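Local coordinates for protein fluoroacetyl coenzyme A thioesterase (Streptomyces cattleya, PDB 3KUV) that hydrolyses fluoroacetyl-CoA to fluoroacetate and CoA before it can react with citrate synthase, acting as a homodimeric hot-dog-fold thioesterase that confers fluoroacetate resistance, at residues F11-V16 with E50-R55; H20-H25 with F36-A41; P63-L68 with R120-L125. The protein carries 1 engineered substitution. One frame throughout, in Å; residues are numbered along the deposited sequence.

Contact 1. Residues F11-V16 with E50-R55; sequences FTHDFV and EWACVR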
loop_
_atom_site.group_PDB
_atom_site.type_symbol
_atom_site.label_atom_id
_atom_site.label_comp_id
_atom_site.label_asym_id
_atom_site.label_seq_id
_atom_site.Cartn_x
_atom_site.Cartn_y
_atom_site.Cartn_z
ATOM N N PHE B 11 -2.140 -6.625 -18.850
ATOM C CA PHE B 11 -2.642 -7.773 -18.107
ATOM C C PHE B 11 -3.746 -7.235 -17.204
ATOM O O PHE B 11 -3.632 -6.120 -16.627
ATOM C CB PHE B 11 -1.579 -8.387 -17.186
ATOM C CG PHE B 11 -2.189 -9.465 -16.254
ATOM C CD1 PHE B 11 -2.710 -10.720 -16.778
ATOM C CD2 PHE B 11 -2.271 -9.265 -14.875
ATOM C CE1 PHE B 11 -3.287 -11.658 -15.908
ATOM C CE2 PHE B 11 -2.805 -10.205 -14.033
ATOM C CZ PHE B 11 -3.339 -11.382 -14.515
ATOM N N THR B 12 -4.858 -7.967 -17.111
ATOM C CA THR B 12 -5.952 -7.545 -16.191
ATOM C C THR B 12 -6.132 -8.510 -15.087
ATOM O O THR B 12 -6.007 -9.738 -15.293
ATOM C CB THR B 12 -7.274 -7.229 -16.874
ATOM O OG1 THR B 12 -7.783 -8.450 -17.312
ATOM C CG2 THR B 12 -6.991 -6.427 -18.179
ATOM N N HIS B 13 -6.344 -7.982 -13.894
ATOM C CA HIS B 13 -6.560 -8.760 -12.705
ATOM C C HIS B 13 -7.848 -8.288 -12.025
ATOM O O HIS B 13 -7.975 -7.099 -11.640
ATOM C CB HIS B 13 -5.322 -8.520 -11.784
ATOM C CG HIS B 13 -5.387 -9.278 -10.498
ATOM N ND1 HIS B 13 -5.623 -8.706 -9.263
ATOM C CD2 HIS B 13 -5.130 -10.570 -10.281
ATOM C CE1 HIS B 13 -5.544 -9.640 -8.332
ATOM N NE2 HIS B 13 -5.252 -10.786 -8.919
ATOM N N ASP B 14 -8.833 -9.205 -11.860
ATOM C CA ASP B 14 -10.130 -8.825 -11.295
ATOM C C ASP B 14 -10.263 -9.406 -9.887
ATOM O O ASP B 14 -9.845 -10.549 -9.580
ATOM C CB ASP B 14 -11.324 -9.390 -12.116
ATOM C CG ASP B 14 -11.282 -8.964 -13.548
ATOM O OD1 ASP B 14 -11.013 -7.792 -13.831
ATOM O OD2 ASP B 14 -11.403 -9.803 -14.461
ATOM N N PHE B 15 -10.825 -8.587 -8.987
ATOM C CA PHE B 15 -10.907 -8.982 -7.581
ATOM C C PHE B 15 -12.147 -8.404 -6.979
ATOM O O PHE B 15 -12.293 -7.170 -6.869
ATOM C CB PHE B 15 -9.690 -8.386 -6.813
ATOM C CG PHE B 15 -9.679 -8.778 -5.357
ATOM C CD1 PHE B 15 -9.467 -10.119 -4.948
ATOM C CD2 PHE B 15 -9.852 -7.775 -4.399
ATOM C CE1 PHE B 15 -9.431 -10.392 -3.496
ATOM C CE2 PHE B 15 -9.771 -8.069 -3.051
ATOM C CZ PHE B 15 -9.576 -9.343 -2.609
ATOM N N VAL B 16 -13.099 -9.263 -6.587
ATOM C CA VAL B 16 -14.284 -8.770 -5.858
ATOM C C VAL B 16 -13.865 -8.408 -4.424
ATOM O O VAL B 16 -13.315 -9.252 -3.711
ATOM C CB VAL B 16 -15.361 -9.879 -5.823
ATOM C CG1 VAL B 16 -16.644 -9.414 -4.989
ATOM C CG2 VAL B 16 -15.822 -10.190 -7.256
ATOM N N GLU B 50 0.431 -4.904 -6.818
ATOM C CA GLU B 50 1.579 -5.804 -6.810
ATOM C C GLU B 50 1.157 -7.173 -7.320
ATOM O O GLU B 50 1.862 -7.783 -8.117
ATOM C CB GLU B 50 2.207 -5.981 -5.403
ATOM C CG GLU B 50 2.830 -4.681 -4.897
ATOM C CD GLU B 50 3.804 -5.018 -3.754
ATOM O OE1 GLU B 50 4.867 -5.674 -3.947
ATOM O OE2 GLU B 50 3.535 -4.628 -2.559
ATOM N N TRP B 51 0.071 -7.705 -6.770
ATOM C CA TRP B 51 -0.394 -9.039 -7.147
ATOM C C TRP B 51 -0.624 -9.133 -8.658
ATOM O O TRP B 51 -0.226 -10.155 -9.271
ATOM C CB TRP B 51 -1.678 -9.298 -6.335
ATOM C CG TRP B 51 -2.236 -10.748 -6.374
ATOM C CD1 TRP B 51 -1.752 -11.840 -7.110
ATOM C CD2 TRP B 51 -3.469 -11.151 -5.775
ATOM N NE1 TRP B 51 -2.626 -12.948 -6.902
ATOM C CE2 TRP B 51 -3.695 -12.528 -6.137
ATOM C CE3 TRP B 51 -4.443 -10.466 -5.002
ATOM C CZ2 TRP B 51 -4.847 -13.213 -5.716
ATOM C CZ3 TRP B 51 -5.612 -11.156 -4.587
ATOM C CH2 TRP B 51 -5.769 -12.552 -4.958
ATOM N N ALA B 52 -1.309 -8.175 -9.242
ATOM C CA ALA B 52 -1.484 -8.151 -10.689
ATOM C C ALA B 52 -0.141 -8.269 -11.393
ATOM O O ALA B 52 -0.051 -9.057 -12.338
ATOM C CB ALA B 52 -2.200 -6.880 -11.125
ATOM N N CYS B 53 0.845 -7.425 -11.031
ATOM C CA CYS B 53 2.144 -7.460 -11.719
ATOM C C CYS B 53 2.876 -8.789 -11.477
ATOM O O CYS B 53 3.502 -9.309 -12.433
ATOM C CB CYS B 53 2.993 -6.245 -11.338
ATOM S SG CYS B 53 2.261 -4.688 -11.744
ATOM N N VAL B 54 2.774 -9.362 -10.255
ATOM C CA VAL B 54 3.340 -10.690 -10.028
ATOM C C VAL B 54 2.776 -11.766 -10.959
ATOM O O VAL B 54 3.498 -12.610 -11.521
ATOM C CB VAL B 54 3.175 -11.081 -8.490
ATOM C CG1 VAL B 54 3.392 -12.547 -8.222
ATOM C CG2 VAL B 54 4.065 -10.147 -7.570
ATOM N N ARG B 55 1.451 -11.753 -11.142
ATOM C CA ARG B 55 0.829 -12.761 -12.082
ATOM C C ARG B 55 1.331 -12.537 -13.518
ATOM O O ARG B 55 1.638 -13.554 -14.197
ATOM C CB ARG B 55 -0.729 -12.637 -12.005
ATOM C CG ARG B 55 -1.277 -13.173 -10.665
ATOM C CD ARG B 55 -2.826 -13.094 -10.726
ATOM N NE ARG B 55 -3.377 -13.905 -11.828
ATOM C CZ ARG B 55 -4.626 -13.779 -12.337
ATOM N NH1 ARG B 55 -5.512 -12.803 -11.955
ATOM N NH2 ARG B 55 -5.082 -14.642 -13.249
HETATM O O HOH W 1 -8.620 -12.061 -12.639
#
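Phe11, His13 and Phe15 all carry CG anti to the backbone N, chi1 of His13 being -179°, so the three rings leave strand 10-16 on one side and meet helix 42-57. Trp51 also has CG anti to its N, which swings the indole back toward the strand. This is the hot-dog arrangement, a long central helix lying against an antiparallel sheet, seen here at the edge strand and the C-terminal half of the helix. The axes of the two short segments run at 132° to each other, and the closest CA atoms are those of His13 and Ala52.

At the centre, CB of His13 sits 3.6 Å from CB of Ala52, while the far end of the imidazole points its edge into the face of Trp51, an edge-to-face pair with NE2 over the indole. Farther along the strand, the edge of the six-membered ring of Trp51 is turned toward the face of Phe15 in an offset edge-to-face pair, CZ3 of Trp51 lying 4.0 Å from CD1 of Phe15. His13, Trp51 and Phe15 thus make an aromatic cluster, whose indole NE1 is hydrogen-bonded to Glu32 of the second subunit.

Arg55 closes the other end. Its chain bends at chi3, and the edge of the Phe11 ring, at CZ, meets the face of the guanidinium, the two planes 89° apart. A water accepts from Asp14 N at 3.0 Å and from Arg55 NH1, bridging strand and helix. CZ of Phe11 stands over the centre of the guanidinium, 3.5 Å from CZ of Arg55.

Contact 2. Residues H20-H25 with F36-A41; sequences HKTVRH and FPEVFA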
loop_
_atom_site.group_PDB
_atom_site.type_symbol
_atom_site.label_atom_id
_atom_site.label_comp_id
_atom_site.label_asym_id
_atom_site.label_seq_id
_atom_site.Cartn_x
_atom_site.Cartn_y
_atom_site.Cartn_z
ATOM N N HIS B 20 -13.475 -8.030 4.513
ATOM C CA HIS B 20 -12.241 -7.952 5.286
ATOM C C HIS B 20 -11.059 -7.220 4.604
ATOM O O HIS B 20 -9.951 -7.301 5.059
ATOM C CB HIS B 20 -11.771 -9.360 5.754
ATOM C CG HIS B 20 -11.560 -10.329 4.640
ATOM N ND1 HIS B 20 -12.602 -11.071 4.097
ATOM C CD2 HIS B 20 -10.439 -10.680 3.964
ATOM C CE1 HIS B 20 -12.114 -11.843 3.135
ATOM N NE2 HIS B 20 -10.818 -11.616 3.016
ATOM N N LYS B 21 -11.378 -6.416 3.556
ATOM C CA LYS B 21 -10.315 -5.575 2.977
ATOM C C LYS B 21 -10.581 -4.103 3.133
ATOM O O LYS B 21 -10.050 -3.288 2.386
ATOM C CB LYS B 21 -10.111 -5.898 1.477
ATOM C CG LYS B 21 -9.701 -7.389 1.245
ATOM C CD LYS B 21 -8.294 -7.677 1.729
ATOM C CE LYS B 21 -8.015 -9.096 1.288
ATOM N NZ LYS B 21 -6.879 -9.696 2.035
ATOM N N THR B 22 -11.402 -3.756 4.123
ATOM C CA THR B 22 -11.579 -2.318 4.423
ATOM C C THR B 22 -10.499 -1.803 5.333
ATOM O O THR B 22 -9.694 -2.554 5.839
ATOM C CB THR B 22 -12.990 -2.079 5.041
ATOM O OG1 THR B 22 -13.083 -2.812 6.282
ATOM C CG2 THR B 22 -14.099 -2.527 4.062
ATOM N N VAL B 23 -10.476 -0.456 5.467
ATOM C CA VAL B 23 -9.410 0.186 6.257
ATOM C C VAL B 23 -9.178 -0.431 7.649
ATOM O O VAL B 23 -8.026 -0.670 8.027
ATOM C CB VAL B 23 -9.795 1.646 6.391
ATOM C CG1 VAL B 23 -8.852 2.374 7.386
ATOM C CG2 VAL B 23 -9.689 2.330 4.983
ATOM N N ARG B 24 -10.285 -0.606 8.386
ATOM C CA ARG B 24 -10.109 -1.207 9.735
ATOM C C ARG B 24 -9.405 -2.556 9.822
ATOM O O ARG B 24 -8.736 -2.874 10.841
ATOM C CB ARG B 24 -11.461 -1.190 10.492
ATOM C CG ARG B 24 -12.521 -2.170 9.901
ATOM C CD ARG B 24 -13.831 -2.103 10.725
ATOM N NE ARG B 24 -14.671 -3.172 10.191
ATOM C CZ ARG B 24 -15.403 -4.033 10.878
ATOM N NH1 ARG B 24 -15.543 -3.917 12.207
ATOM N NH2 ARG B 24 -16.093 -4.953 10.195
ATOM N N HIS B 25 -9.547 -3.347 8.749
ATOM C CA HIS B 25 -8.869 -4.629 8.676
ATOM C C HIS B 25 -7.401 -4.575 8.320
ATOM O O HIS B 25 -6.642 -5.566 8.559
ATOM C CB HIS B 25 -9.613 -5.490 7.633
ATOM C CG HIS B 25 -10.986 -5.894 8.053
ATOM N ND1 HIS B 25 -11.226 -7.037 8.791
ATOM C CD2 HIS B 25 -12.182 -5.320 7.793
ATOM C CE1 HIS B 25 -12.533 -7.116 9.010
ATOM N NE2 HIS B 25 -13.142 -6.088 8.438
ATOM N N PHE B 36 -12.920 4.273 10.663
ATOM C CA PHE B 36 -13.007 4.780 9.298
ATOM C C PHE B 36 -14.184 4.172 8.546
ATOM O O PHE B 36 -14.638 3.059 8.869
ATOM C CB PHE B 36 -11.733 4.391 8.512
ATOM C CG PHE B 36 -10.619 5.457 8.474
ATOM C CD1 PHE B 36 -10.132 5.921 7.254
ATOM C CD2 PHE B 36 -10.036 5.900 9.636
ATOM C CE1 PHE B 36 -9.112 6.858 7.225
ATOM C CE2 PHE B 36 -9.023 6.897 9.604
ATOM C CZ PHE B 36 -8.542 7.307 8.380
ATOM N N PRO B 37 -14.559 4.842 7.456
ATOM C CA PRO B 37 -15.558 4.261 6.566
ATOM C C PRO B 37 -15.142 2.874 6.018
ATOM O O PRO B 37 -13.956 2.545 5.963
ATOM C CB PRO B 37 -15.605 5.235 5.415
ATOM C CG PRO B 37 -15.037 6.590 5.968
ATOM C CD PRO B 37 -14.011 6.126 6.922
ATOM N N GLU B 38 -16.137 2.048 5.728
ATOM C CA GLU B 38 -15.923 0.651 5.256
ATOM C C GLU B 38 -15.649 0.623 3.771
ATOM O O GLU B 38 -16.523 0.359 2.901
ATOM C CB GLU B 38 -17.166 -0.182 5.578
ATOM C CG GLU B 38 -17.195 -0.518 7.106
ATOM C CD GLU B 38 -16.294 -1.705 7.454
ATOM O OE1 GLU B 38 -15.081 -1.563 7.384
ATOM O OE2 GLU B 38 -16.789 -2.798 7.819
ATOM N N VAL B 39 -14.417 1.037 3.461
ATOM C CA VAL B 39 -13.999 1.152 2.040
ATOM C C VAL B 39 -12.597 0.526 1.914
ATOM O O VAL B 39 -11.856 0.408 2.897
ATOM C CB VAL B 39 -13.926 2.641 1.549
ATOM C CG1 VAL B 39 -15.363 3.247 1.584
ATOM C CG2 VAL B 39 -12.954 3.487 2.389
ATOM N N PHE B 40 -12.330 0.038 0.684
ATOM C CA PHE B 40 -11.092 -0.651 0.401
ATOM C C PHE B 40 -9.873 0.263 0.753
ATOM O O PHE B 40 -9.782 1.429 0.312
ATOM C CB PHE B 40 -11.212 -0.966 -1.138
ATOM C CG PHE B 40 -10.129 -1.827 -1.699
ATOM C CD1 PHE B 40 -9.484 -1.454 -2.919
ATOM C CD2 PHE B 40 -9.792 -3.024 -1.086
ATOM C CE1 PHE B 40 -8.471 -2.348 -3.486
ATOM C CE2 PHE B 40 -8.844 -3.961 -1.646
ATOM C CZ PHE B 40 -8.176 -3.574 -2.854
ATOM N N ALA B 41 -8.934 -0.296 1.525
ATOM C CA ALA B 41 -7.803 0.539 1.993
ATOM C C ALA B 41 -6.745 0.753 0.947
ATOM O O ALA B 41 -6.452 -0.200 0.183
ATOM C CB ALA B 41 -7.108 -0.076 3.254
HETATM O O HOH W 2 -12.995 0.359 7.852
#
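Glu38 leaves the loop 36-41 at the centre of an inverse gamma turn, and its chain folds at chi2 (-81°) to bring the carboxylate back over residues 22-24. CB lies near CG2 of Thr22; CG makes the bend; CD carries the two oxygens. OE1 receives the Thr22 hydroxyl, OG1 to OE1 2.6 Å, from above the carboxylate plane, and a water that accepts from Arg24 N lies within hydrogen-bonding distance of both OE1 and Pro37 O. Arg24 NE makes weak bonds to both OE2 (3.2 Å) and OE1 of Glu38 as part of a salt bridge, with guanidinium and carboxylate planes 86° apart.

Beside the carboxylate the backbones form a single bridge at Thr22 and Phe40. Val23 N to Val39 O (3.0 Å) and Ala41 N to Lys21 O (3.3 Å) are both weak bonds. Val23 packs between the two segments, CG1 on CB of Phe36 at 3.7 Å and CG2 on CB of Ala41.

Phe40 and Ala41 belong to the substrate-binding segment, and Ala41 is the N-cap of helix 42-57. Loop 36-41 thus runs from helix 31-34 into helix 42-57, with the short, weakly bonded helix 23-26 alongside.

Contact 3. Residues P63-L68 with R120-L125; sequences PGEGSL and RAVIHL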
loop_
_atom_site.group_PDB
_atom_site.type_symbol
_atom_site.label_atom_id
_atom_site.label_comp_id
_atom_site.label_asym_id
_atom_site.label_seq_id
_atom_site.Cartn_x
_atom_site.Cartn_y
_atom_site.Cartn_z
ATOM N N PRO B 63 13.223 -21.001 -12.445
ATOM C CA PRO B 63 12.837 -21.742 -11.258
ATOM C C PRO B 63 13.497 -21.186 -9.995
ATOM O O PRO B 63 14.680 -20.895 -10.062
ATOM C CB PRO B 63 13.410 -23.174 -11.557
ATOM C CG PRO B 63 13.304 -23.234 -13.021
ATOM C CD PRO B 63 13.644 -21.885 -13.566
ATOM N N GLY B 64 12.711 -20.957 -8.925
ATOM C CA GLY B 64 13.256 -20.483 -7.660
ATOM C C GLY B 64 13.300 -18.967 -7.561
ATOM O O GLY B 64 13.824 -18.474 -6.586
ATOM N N GLU B 65 12.869 -18.266 -8.610
ATOM C CA GLU B 65 12.844 -16.776 -8.532
ATOM C C GLU B 65 11.491 -16.324 -8.118
ATOM O O GLU B 65 10.475 -16.992 -8.344
ATOM C CB GLU B 65 13.171 -16.188 -9.896
ATOM C CG GLU B 65 14.690 -16.260 -10.226
ATOM C CD GLU B 65 15.092 -15.740 -11.575
ATOM O OE1 GLU B 65 14.269 -15.561 -12.575
ATOM O OE2 GLU B 65 16.316 -15.401 -11.673
ATOM N N GLY B 66 11.446 -15.063 -7.591
ATOM C CA GLY B 66 10.219 -14.334 -7.393
ATOM C C GLY B 66 10.619 -12.858 -7.477
ATOM O O GLY B 66 11.493 -12.542 -8.245
ATOM N N SER B 67 9.835 -11.978 -6.845
ATOM C CA SER B 67 10.129 -10.535 -6.965
ATOM C C SER B 67 9.653 -9.784 -5.749
ATOM O O SER B 67 8.802 -10.267 -4.960
ATOM C CB SER B 67 9.512 -9.941 -8.289
ATOM O OG SER B 67 8.058 -10.003 -8.153
ATOM N N LEU B 68 10.158 -8.559 -5.632
ATOM C CA LEU B 68 9.763 -7.629 -4.590
ATOM C C LEU B 68 9.321 -6.325 -5.241
ATOM O O LEU B 68 9.813 -5.963 -6.325
ATOM C CB LEU B 68 10.974 -7.261 -3.715
ATOM C CG LEU B 68 11.578 -8.392 -2.890
ATOM C CD1 LEU B 68 12.954 -7.945 -2.358
ATOM C CD2 LEU B 68 10.626 -8.920 -1.773
ATOM N N ARG B 120 9.378 -3.278 -9.800
ATOM C CA ARG B 120 9.700 -4.515 -9.105
ATOM C C ARG B 120 11.115 -4.970 -9.410
ATOM O O ARG B 120 11.686 -4.583 -10.401
ATOM C CB ARG B 120 8.769 -5.635 -9.569
ATOM C CG ARG B 120 7.260 -5.257 -9.277
ATOM C CD ARG B 120 6.314 -6.449 -9.410
ATOM N NE ARG B 120 6.535 -7.479 -8.401
ATOM C CZ ARG B 120 6.231 -7.372 -7.110
ATOM N NH1 ARG B 120 5.524 -6.278 -6.711
ATOM N NH2 ARG B 120 6.568 -8.283 -6.192
ATOM N N ALA B 121 11.676 -5.806 -8.543
ATOM C CA ALA B 121 12.973 -6.398 -8.733
ATOM C C ALA B 121 12.878 -7.937 -8.595
ATOM O O ALA B 121 12.322 -8.421 -7.590
ATOM C CB ALA B 121 13.987 -5.888 -7.701
ATOM N N VAL B 122 13.416 -8.652 -9.574
ATOM C CA VAL B 122 13.518 -10.126 -9.492
ATOM C C VAL B 122 14.556 -10.537 -8.428
ATOM O O VAL B 122 15.572 -9.901 -8.256
ATOM C CB VAL B 122 13.970 -10.663 -10.845
ATOM C CG1 VAL B 122 14.035 -12.236 -10.730
ATOM C CG2 VAL B 122 12.910 -10.312 -11.934
ATOM N N ILE B 123 14.160 -11.537 -7.660
ATOM C CA ILE B 123 14.997 -12.034 -6.519
ATOM C C ILE B 123 15.112 -13.545 -6.628
ATOM O O ILE B 123 14.218 -14.221 -7.156
ATOM C CB ILE B 123 14.515 -11.620 -5.123
ATOM C CG1 ILE B 123 13.079 -12.080 -4.868
ATOM C CG2 ILE B 123 14.722 -10.092 -4.867
ATOM C CD1 ILE B 123 12.733 -12.039 -3.383
ATOM N N HIS B 124 16.242 -14.066 -6.103
ATOM C CA HIS B 124 16.357 -15.523 -5.915
ATOM C C HIS B 124 15.729 -15.798 -4.540
ATOM O O HIS B 124 16.248 -15.276 -3.521
ATOM C CB HIS B 124 17.830 -15.891 -5.917
ATOM C CG HIS B 124 18.041 -17.377 -5.794
ATOM N ND1 HIS B 124 18.182 -18.016 -4.581
ATOM C CD2 HIS B 124 17.994 -18.362 -6.736
ATOM C CE1 HIS B 124 18.332 -19.319 -4.789
ATOM N NE2 HIS B 124 18.206 -19.556 -6.085
ATOM N N LEU B 125 14.565 -16.468 -4.478
ATOM C CA LEU B 125 13.825 -16.609 -3.208
ATOM C C LEU B 125 14.655 -17.176 -2.030
ATOM O O LEU B 125 14.616 -16.606 -0.919
ATOM C CB LEU B 125 12.495 -17.464 -3.367
ATOM C CG LEU B 125 11.514 -16.669 -4.245
ATOM C CD1 LEU B 125 10.377 -17.631 -4.652
ATOM C CD2 LEU B 125 10.948 -15.438 -3.566
#
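Ser67 and Arg120 make a side-chain grip in this antiparallel pairing of strands 65-75 and 112-124 of the hot-dog sheet. Arg120 presents its guanidinium side-on: NE and NH2 both donate to OG of Ser67, each at 3.0 Å, and the oxygen lies essentially in the guanidinium plane. Two things put the groups there. Ser67 OG takes the crowded position between backbone N and carbonyl carbon (chi1 67°), and the arginine chain bends at chi3 (66°), which turns the guanidinium back so that one face lies over the carbonyl carbon of Leu68, offset toward the rim.

The backbone sets the register around that grip. Leu68 and Ala121 form a hydrogen-bonded pair, Leu68 N to Ala121 O 2.9 Å, with the reciprocal bond from Ala121 N to Leu68 O; Gly66 and Ile123 form the next. There Gly66 N meets Ile123 O in the carbonyl plane, whereas Ile123 N comes to Gly66 O from 46° above it. Past the strands, Leu125 N reaches Gly64 O at 3.0 Å, nearly along the C=O axis.

The opposite face from Ser67 and Val122 is apolar. CD1 of Leu68 touches CG2 of Ile123 at 3.7 Å, the two side chains crossing at about a right angle, and Phe128 of helix 125-135 and Phe36 of the second subunit pack on both. Leu125 lays CG against Gly66 N (3.7 Å), close packing that the absence of a side chain at Gly66 permits.

Farther out, Arg120 NH1 makes a salt bridge to the active-site Glu50. Arg120 is itself a substrate-binding residue, so the two bonds to Ser67 OG plausibly fix the guanidinium's rotation, while its positive charge would tend to keep the Glu50 carboxylate ionised.

Helix 42-57 takes part in contact 1, follows directly on contact 2 and reaches contact 3 through Glu50, whose OE1 lies 2.9 Å from Arg120 NH1. Contact 1, which packs the later turns of the helix on the edge strand 10-16, lies nearest the chain's centre and is mainly aromatic; contact 2, a buried loop contact, relies on a carboxylate, a water and weak backbone bonds; contact 3 is regular sheet pairing at the other edge strand, 65-75. Contacts 2 and 3 stand on opposite sides of the chain's centre, their nearest atoms about 14 Å apart, whereas Phe15 touches Lys21 between contacts 1 and 2. All three border the second subunit.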